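Local coordinates for OLD nuclease (Thermus scotoductus, PDB 6P74) that degrades linear or supercoiled double-stranded DNA in the 5'-to-3' direction, nicks circular DNA, and carries a DNA-stimulated ABC-type ATPase in a homodimer, at the interface of chains A and B. Coordinates in Å, arbitrary orientation; residue numbers count along the deposited sequence, not the author numbering. Chains: chain A/B, Putative ATP-dependent endonuclease of the OLD family.

Contact 1: the interface of chains A and B. Residues chain A 221-223, 230; chain B 221, 232, 234.
A:Phe221 and B:Phe221 meet across the two-fold axis of the homodimer, in the dimerization domain, beside the end of strand 217-220 of each chain. The apolar part of the contact is symmetric: CD1 of one phenyl ring lies 3.8 Å from CD1 of the other. The side chains cross at about a right angle, and the nearly parallel rings are slipped so far past each other that they meet at their ortho carbons and do not overlap. The carbonyl oxygen of each copy also packs against the partner's benzylic carbon, with A:Phe221 O 3.6 Å from B:Phe221 CB and the reverse pair equally spaced.

The polar part comes from strand 232-235 of chain B. B:Arg232 leaves its backbone with CG between N and the carbonyl carbon (chi1 32°), then stretches straight from CG to NE. This carries the guanidinium group to the loop of chain A, whose A:Ala222 carbonyl carbon lies at its edge, in plane. Its NH2 terminus comes within 3.3 Å of A:Ser230 OG, a close polar approach rather than a clear hydrogen bond, and also packs on A:Ala222 CA.

A hydrogen bond is supplied by B:Gln234, whose extended side chain points its amide at the backbone of A:Ala222. The carboxamide NE2 donates to A:Ala222 O over 3.0 Å, coming from above the carbonyl plane, 57° out of it.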
# COMPACT_ATOMS: atom_id res chain seq x y z
N PHE A 221 8.38 18.62 21.24
CA PHE A 221 7.46 18.77 20.11
C PHE A 221 7.96 19.76 19.07
O PHE A 221 7.16 20.25 18.27
CB PHE A 221 6.05 19.15 20.55
CG PHE A 221 5.99 19.84 21.85
CD1 PHE A 221 6.35 21.18 21.95
CD2 PHE A 221 5.57 19.16 22.98
CE1 PHE A 221 6.30 21.82 23.17
CE2 PHE A 221 5.52 19.79 24.20
CZ PHE A 221 5.89 21.13 24.30
N ALA A 222 9.26 20.04 19.03
CA ALA A 222 9.76 20.86 17.94
C ALA A 222 11.28 20.87 17.99
O ALA A 222 11.87 20.68 19.05
CB ALA A 222 9.18 22.28 17.99
N ASP A 223 11.89 21.09 16.83
CA ASP A 223 13.30 21.48 16.80
C ASP A 223 13.33 22.97 17.11
O ASP A 223 12.89 23.78 16.28
CB ASP A 223 13.93 21.18 15.44
CG ASP A 223 15.45 21.36 15.44
OD1 ASP A 223 15.96 22.31 16.07
OD2 ASP A 223 16.13 20.54 14.78
N SER A 230 7.88 21.93 12.59
CA SER A 230 6.95 21.13 13.38
C SER A 230 5.58 21.79 13.48
O SER A 230 4.69 21.23 14.14
CB SER A 230 7.53 20.89 14.78
OG SER A 230 8.85 21.41 14.88
N PHE B 221 1.98 23.46 17.71
CA PHE B 221 2.61 22.14 17.76
C PHE B 221 2.15 21.30 18.94
O PHE B 221 2.84 20.35 19.31
CB PHE B 221 4.14 22.22 17.75
CG PHE B 221 4.68 23.48 18.26
CD1 PHE B 221 4.71 23.73 19.62
CD2 PHE B 221 5.16 24.44 17.39
CE1 PHE B 221 5.21 24.92 20.11
CE2 PHE B 221 5.66 25.63 17.85
CZ PHE B 221 5.69 25.88 19.22
N ARG B 232 7.09 13.68 21.01
CA ARG B 232 7.78 12.72 20.17
C ARG B 232 9.19 12.53 20.69
O ARG B 232 9.68 13.31 21.51
CB ARG B 232 7.78 13.19 18.71
CG ARG B 232 7.84 14.70 18.58
CD ARG B 232 7.96 15.13 17.14
NE ARG B 232 8.57 16.46 17.03
CZ ARG B 232 8.82 17.07 15.88
NH1 ARG B 232 8.53 16.48 14.73
NH2 ARG B 232 9.38 18.28 15.87
N GLN B 234 13.02 12.82 19.58
CA GLN B 234 13.73 13.51 18.51
C GLN B 234 15.23 13.44 18.78
O GLN B 234 15.67 13.08 19.88
CB GLN B 234 13.24 14.95 18.36
CG GLN B 234 12.83 15.59 19.65
CD GLN B 234 12.03 16.86 19.44
OE1 GLN B 234 11.04 16.87 18.70
NE2 GLN B 234 12.45 17.94 20.09

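Contact 2: the interface of chains A and B. Residues chain A 283, 285-286; chain B 206-207.
This patch of the homodimer interface joins the ABC-type ATPase domain of chain A to the dimerization domain of chain B, the main chain and ring of B:Phe206 meeting A:His283 and A:Gln285, and it helps interlock the two subunits. A:His283 lies on the segment that follows the Walker B strand 272-276 and leads into helix 284-299; B:Phe206 and B:Leu207 come directly after helix 187-205. The B:Phe206 carbonyl oxygen stands over one face of the imidazole, near its rim, while B:Phe206 CB packs 3.7 Å from A:His283 CG. B:Leu207 reaches the same ring from its edge, in plane, with CD2 3.8 Å from A:His283 CD2. The backbone N of A:Gln285 donates to A:His283 ND1 over 2.9 Å, 162° at the hydrogen and close to the ring plane; this bond probably fixes the rotation of the imidazole, leaving one face toward chain B. The aliphatic part of A:Gln285 meets the B:Phe206 phenyl ring: CG sits over the centre of the face, 3.5 Å from the ring centroid, and CB lies 3.5 Å from B:Phe206 CG. A bend at chi2 (66°) leads the carboxamide away from the ring, its plane standing 81° from that of the phenyl group. A:Ala286 CA touches B:Phe206 CD2 at 3.8 Å.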
# COMPACT_ATOMS: atom_id res chain seq x y z
N HIS A 283 -17.58 18.89 0.05
CA HIS A 283 -18.88 19.14 -0.56
C HIS A 283 -18.68 19.44 -2.04
O HIS A 283 -17.66 20.02 -2.43
CB HIS A 283 -19.56 20.32 0.14
CG HIS A 283 -20.99 20.51 -0.25
ND1 HIS A 283 -21.37 21.10 -1.44
CD2 HIS A 283 -22.14 20.18 0.39
CE1 HIS A 283 -22.69 21.13 -1.52
NE2 HIS A 283 -23.18 20.58 -0.42
N GLN A 285 -19.85 21.80 -3.79
CA GLN A 285 -19.58 23.23 -3.93
C GLN A 285 -18.13 23.54 -3.59
O GLN A 285 -17.51 24.40 -4.21
CB GLN A 285 -20.52 24.02 -3.02
CG GLN A 285 -20.81 25.43 -3.49
CD GLN A 285 -21.59 25.47 -4.79
OE1 GLN A 285 -21.87 24.44 -5.40
NE2 GLN A 285 -21.96 26.67 -5.22
N ALA A 286 -17.58 22.85 -2.59
CA ALA A 286 -16.17 23.02 -2.26
C ALA A 286 -15.28 22.40 -3.31
O ALA A 286 -14.17 22.89 -3.54
CB ALA A 286 -15.86 22.41 -0.88
N PHE B 206 -20.52 24.99 3.19
CA PHE B 206 -21.34 24.38 2.14
C PHE B 206 -22.05 23.12 2.63
O PHE B 206 -23.05 22.71 2.03
CB PHE B 206 -20.50 24.04 0.91
CG PHE B 206 -19.88 25.22 0.24
CD1 PHE B 206 -20.60 26.38 0.02
CD2 PHE B 206 -18.54 25.16 -0.20
CE1 PHE B 206 -20.00 27.49 -0.62
CE2 PHE B 206 -17.95 26.23 -0.85
CZ PHE B 206 -18.68 27.41 -1.05
N LEU B 207 -21.54 22.48 3.69
CA LEU B 207 -22.22 21.32 4.26
C LEU B 207 -23.52 21.68 4.97
O LEU B 207 -24.28 20.77 5.33
CB LEU B 207 -21.27 20.61 5.21
CG LEU B 207 -20.06 19.99 4.50
CD1 LEU B 207 -19.05 19.47 5.52
CD2 LEU B 207 -20.50 18.88 3.54

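Contact 3: the interface of chains A and B. Residues chain A 257-258, 261-262, 289; chain B 195, 199-200.
Helix 187-205 of chain B runs roughly antiparallel to helix 246-266 of chain A, and the backbones come close where B:Thr199 faces A:Gly258 and B:Thr195 faces A:Ala262. The absence of a side chain at A:Gly258 probably allows the methyl group of B:Thr199 to rest on the main chain, CG2 lying 3.5 Å from A:Gly258 CA. One helical turn away, B:Thr195 CG2 packs in the same manner, 3.6 Å from A:Ala262 CA. Small residues thus appear to allow the dimerization domain of one subunit to lie close against the ATPase domain of the other.

A:Glu261 contributes the aliphatic part of its side chain. Its CG lies 3.9 Å from B:Thr195 CG2, its CB 3.9 Å from B:Thr199 CG2, and it crosses both threonines at about a right angle; a bend at chi2 (62°) swings the carboxylate aside from this packing. A:Tyr289 CE1 and A:Val257 CG1 also approach the B:Thr199 methyl CG2, each at 4.1 Å.

With chi1 of B:Thr199 at -65° the methyl, opposite the backbone N, faces A:Gly258, while the hydroxyl, bonded within its own helix, also rests against chain A, OG1 lying 3.3 Å from A:Glu261 CG. OG1 of B:Thr199 donates to the backbone O of B:Thr195 at 2.9 Å, tilted 30° from that carbonyl's plane.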
# COMPACT_ATOMS: atom_id res chain seq x y z
N VAL A 257 -7.78 22.71 1.18
CA VAL A 257 -8.20 23.76 0.26
C VAL A 257 -7.70 25.10 0.74
O VAL A 257 -7.19 25.91 -0.04
CB VAL A 257 -9.74 23.74 0.08
CG1 VAL A 257 -10.18 24.84 -0.90
CG2 VAL A 257 -10.22 22.37 -0.41
N GLY A 258 -7.80 25.35 2.05
CA GLY A 258 -7.31 26.61 2.60
C GLY A 258 -5.82 26.79 2.38
O GLY A 258 -5.35 27.90 2.13
N GLU A 261 -5.37 27.85 -1.16
CA GLU A 261 -5.78 29.24 -1.30
C GLU A 261 -4.72 30.18 -0.75
O GLU A 261 -4.53 31.28 -1.30
CB GLU A 261 -7.14 29.45 -0.62
CG GLU A 261 -7.62 30.90 -0.53
CD GLU A 261 -7.84 31.58 -1.89
OE1 GLU A 261 -7.90 30.86 -2.91
OE2 GLU A 261 -7.94 32.84 -1.93
N ALA A 262 -3.99 29.79 0.31
CA ALA A 262 -2.90 30.65 0.76
C ALA A 262 -1.77 30.69 -0.27
O ALA A 262 -1.22 31.76 -0.55
CB ALA A 262 -2.39 30.19 2.12
N TYR A 289 -15.01 24.99 -5.86
CA TYR A 289 -14.08 26.03 -5.45
C TYR A 289 -12.63 25.56 -5.59
O TYR A 289 -11.79 26.26 -6.16
CB TYR A 289 -14.43 26.45 -4.01
CG TYR A 289 -13.55 27.53 -3.46
CD1 TYR A 289 -12.31 27.22 -2.95
CD2 TYR A 289 -13.96 28.85 -3.43
CE1 TYR A 289 -11.49 28.19 -2.45
CE2 TYR A 289 -13.15 29.84 -2.92
CZ TYR A 289 -11.90 29.49 -2.44
OH TYR A 289 -11.03 30.44 -1.93
N THR B 195 -6.07 33.16 6.21
CA THR B 195 -6.48 32.69 4.90
C THR B 195 -6.87 31.22 4.96
O THR B 195 -7.94 30.84 4.48
CB THR B 195 -5.37 32.93 3.88
OG1 THR B 195 -5.24 34.34 3.66
CG2 THR B 195 -5.66 32.18 2.55
N THR B 199 -10.85 30.09 4.69
CA THR B 199 -11.18 29.30 3.51
C THR B 199 -11.76 27.95 3.91
O THR B 199 -12.83 27.56 3.44
CB THR B 199 -9.95 29.13 2.62
OG1 THR B 199 -9.56 30.41 2.11
CG2 THR B 199 -10.22 28.20 1.46
N ALA B 200 -11.07 27.24 4.81
CA ALA B 200 -11.60 25.98 5.32
C ALA B 200 -13.02 26.14 5.86
O ALA B 200 -13.87 25.27 5.64
CB ALA B 200 -10.67 25.42 6.39

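Contact 4: the interface of chains A and B. Residues chain A 254, 257, 285-286, 289; chain B 199, 203, 206.
Helix 246-266 of chain A, which begins at an ABC signature-like motif, and helix 284-299 form a groove of the ATPase domain that receives B:Met203, from the last turn of helix 187-205 in the chain B dimerization domain, against A:Ala286, A:Tyr289 and A:Val257. The thioether is the centre of the packing. Its sulfur, SD, lies 3.5 Å from A:Tyr289 CD1 and 3.7 Å from A:Ala286 CB, and A:Val257 CG1 touches it from the opposite helix at 3.8 Å. The terminal methyl CE continues over one face of the phenol ring, displaced toward the rim, 3.8 Å from the A:Tyr289 ring centroid, in a CH-pi contact. Folding of the methionine at chi2 (-51°) and again at chi3 (88°) curls the methyl onto the tyrosine instead of sending it straight on between the helices.

Nearer the backbone, B:Met203 CB meets A:Ala254 CB at 4.0 Å, and the next carbon, CG, packs on the A:Val257 isopropyl group, the two side chains crossing at about a right angle. The methyl groups of A:Ala254 and A:Ala286 both pack on the methionine, A:Ala286 CB also lying 3.9 Å from B:Met203 CB. The site bridges two helices of one ATPase domain through the other subunit, one turn before B:Phe206 and B:Leu207, which follow helix 187-205.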
# COMPACT_ATOMS: atom_id res chain seq x y z
N ALA A 254 -11.02 20.35 4.05
CA ALA A 254 -11.25 21.79 3.98
C ALA A 254 -9.97 22.56 4.29
O ALA A 254 -9.68 23.57 3.65
CB ALA A 254 -12.37 22.18 4.94
N VAL A 257 -7.78 22.71 1.18
CA VAL A 257 -8.20 23.76 0.26
C VAL A 257 -7.70 25.10 0.74
O VAL A 257 -7.19 25.91 -0.04
CB VAL A 257 -9.74 23.74 0.08
CG1 VAL A 257 -10.18 24.84 -0.90
CG2 VAL A 257 -10.22 22.37 -0.41
N GLN A 285 -19.85 21.80 -3.79
CA GLN A 285 -19.58 23.23 -3.93
C GLN A 285 -18.13 23.54 -3.59
O GLN A 285 -17.51 24.40 -4.21
CB GLN A 285 -20.52 24.02 -3.02
CG GLN A 285 -20.81 25.43 -3.49
CD GLN A 285 -21.59 25.47 -4.79
OE1 GLN A 285 -21.87 24.44 -5.40
NE2 GLN A 285 -21.96 26.67 -5.22
N ALA A 286 -17.58 22.85 -2.59
CA ALA A 286 -16.17 23.02 -2.26
C ALA A 286 -15.28 22.40 -3.31
O ALA A 286 -14.17 22.89 -3.54
CB ALA A 286 -15.86 22.41 -0.88
N TYR A 289 -15.01 24.99 -5.86
CA TYR A 289 -14.08 26.03 -5.45
C TYR A 289 -12.63 25.56 -5.59
O TYR A 289 -11.79 26.26 -6.16
CB TYR A 289 -14.43 26.45 -4.01
CG TYR A 289 -13.55 27.53 -3.46
CD1 TYR A 289 -12.31 27.22 -2.95
CD2 TYR A 289 -13.96 28.85 -3.43
CE1 TYR A 289 -11.49 28.19 -2.45
CE2 TYR A 289 -13.15 29.84 -2.92
CZ TYR A 289 -11.90 29.49 -2.44
OH TYR A 289 -11.03 30.44 -1.93
N THR B 199 -10.85 30.09 4.69
CA THR B 199 -11.18 29.30 3.51
C THR B 199 -11.76 27.95 3.91
O THR B 199 -12.83 27.56 3.44
CB THR B 199 -9.95 29.13 2.62
OG1 THR B 199 -9.56 30.41 2.11
CG2 THR B 199 -10.22 28.20 1.46
N MET B 203 -15.41 26.37 2.97
CA MET B 203 -15.63 25.04 2.41
C MET B 203 -16.55 24.22 3.30
O MET B 203 -17.37 23.43 2.81
CB MET B 203 -14.31 24.30 2.21
CG MET B 203 -13.29 24.98 1.32
SD MET B 203 -13.89 25.51 -0.30
CE MET B 203 -14.50 27.14 0.07
N PHE B 206 -20.52 24.99 3.19
CA PHE B 206 -21.34 24.38 2.14
C PHE B 206 -22.05 23.12 2.63
O PHE B 206 -23.05 22.71 2.03
CB PHE B 206 -20.50 24.04 0.91
CG PHE B 206 -19.88 25.22 0.24
CD1 PHE B 206 -20.60 26.38 0.02
CD2 PHE B 206 -18.54 25.16 -0.20
CE1 PHE B 206 -20.00 27.49 -0.62
CE2 PHE B 206 -17.95 26.23 -0.85
CZ PHE B 206 -18.68 27.41 -1.05

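Contacts 2, 3 and 4 form one continuous strip along helix 187-205 of chain B and the residues that follow it. The centre of contact 4 lies about 7 Å from that of contact 3, with A:Val257, A:Tyr289 and B:Thr199 in common, and about 5 Å from that of contact 2, with A:Gln285, A:Ala286 and B:Phe206 in common. Contact 1, on the two-fold axis, is about 26 Å from contact 3 and about 34 Å from contact 2. The patches suggest that the dimer is joined both between dimerization domains and by each dimerization domain packing on the partner's ATPase domain, all far from the Toprim residue A:Arg487, about 35 to 67 Å from the contact centres.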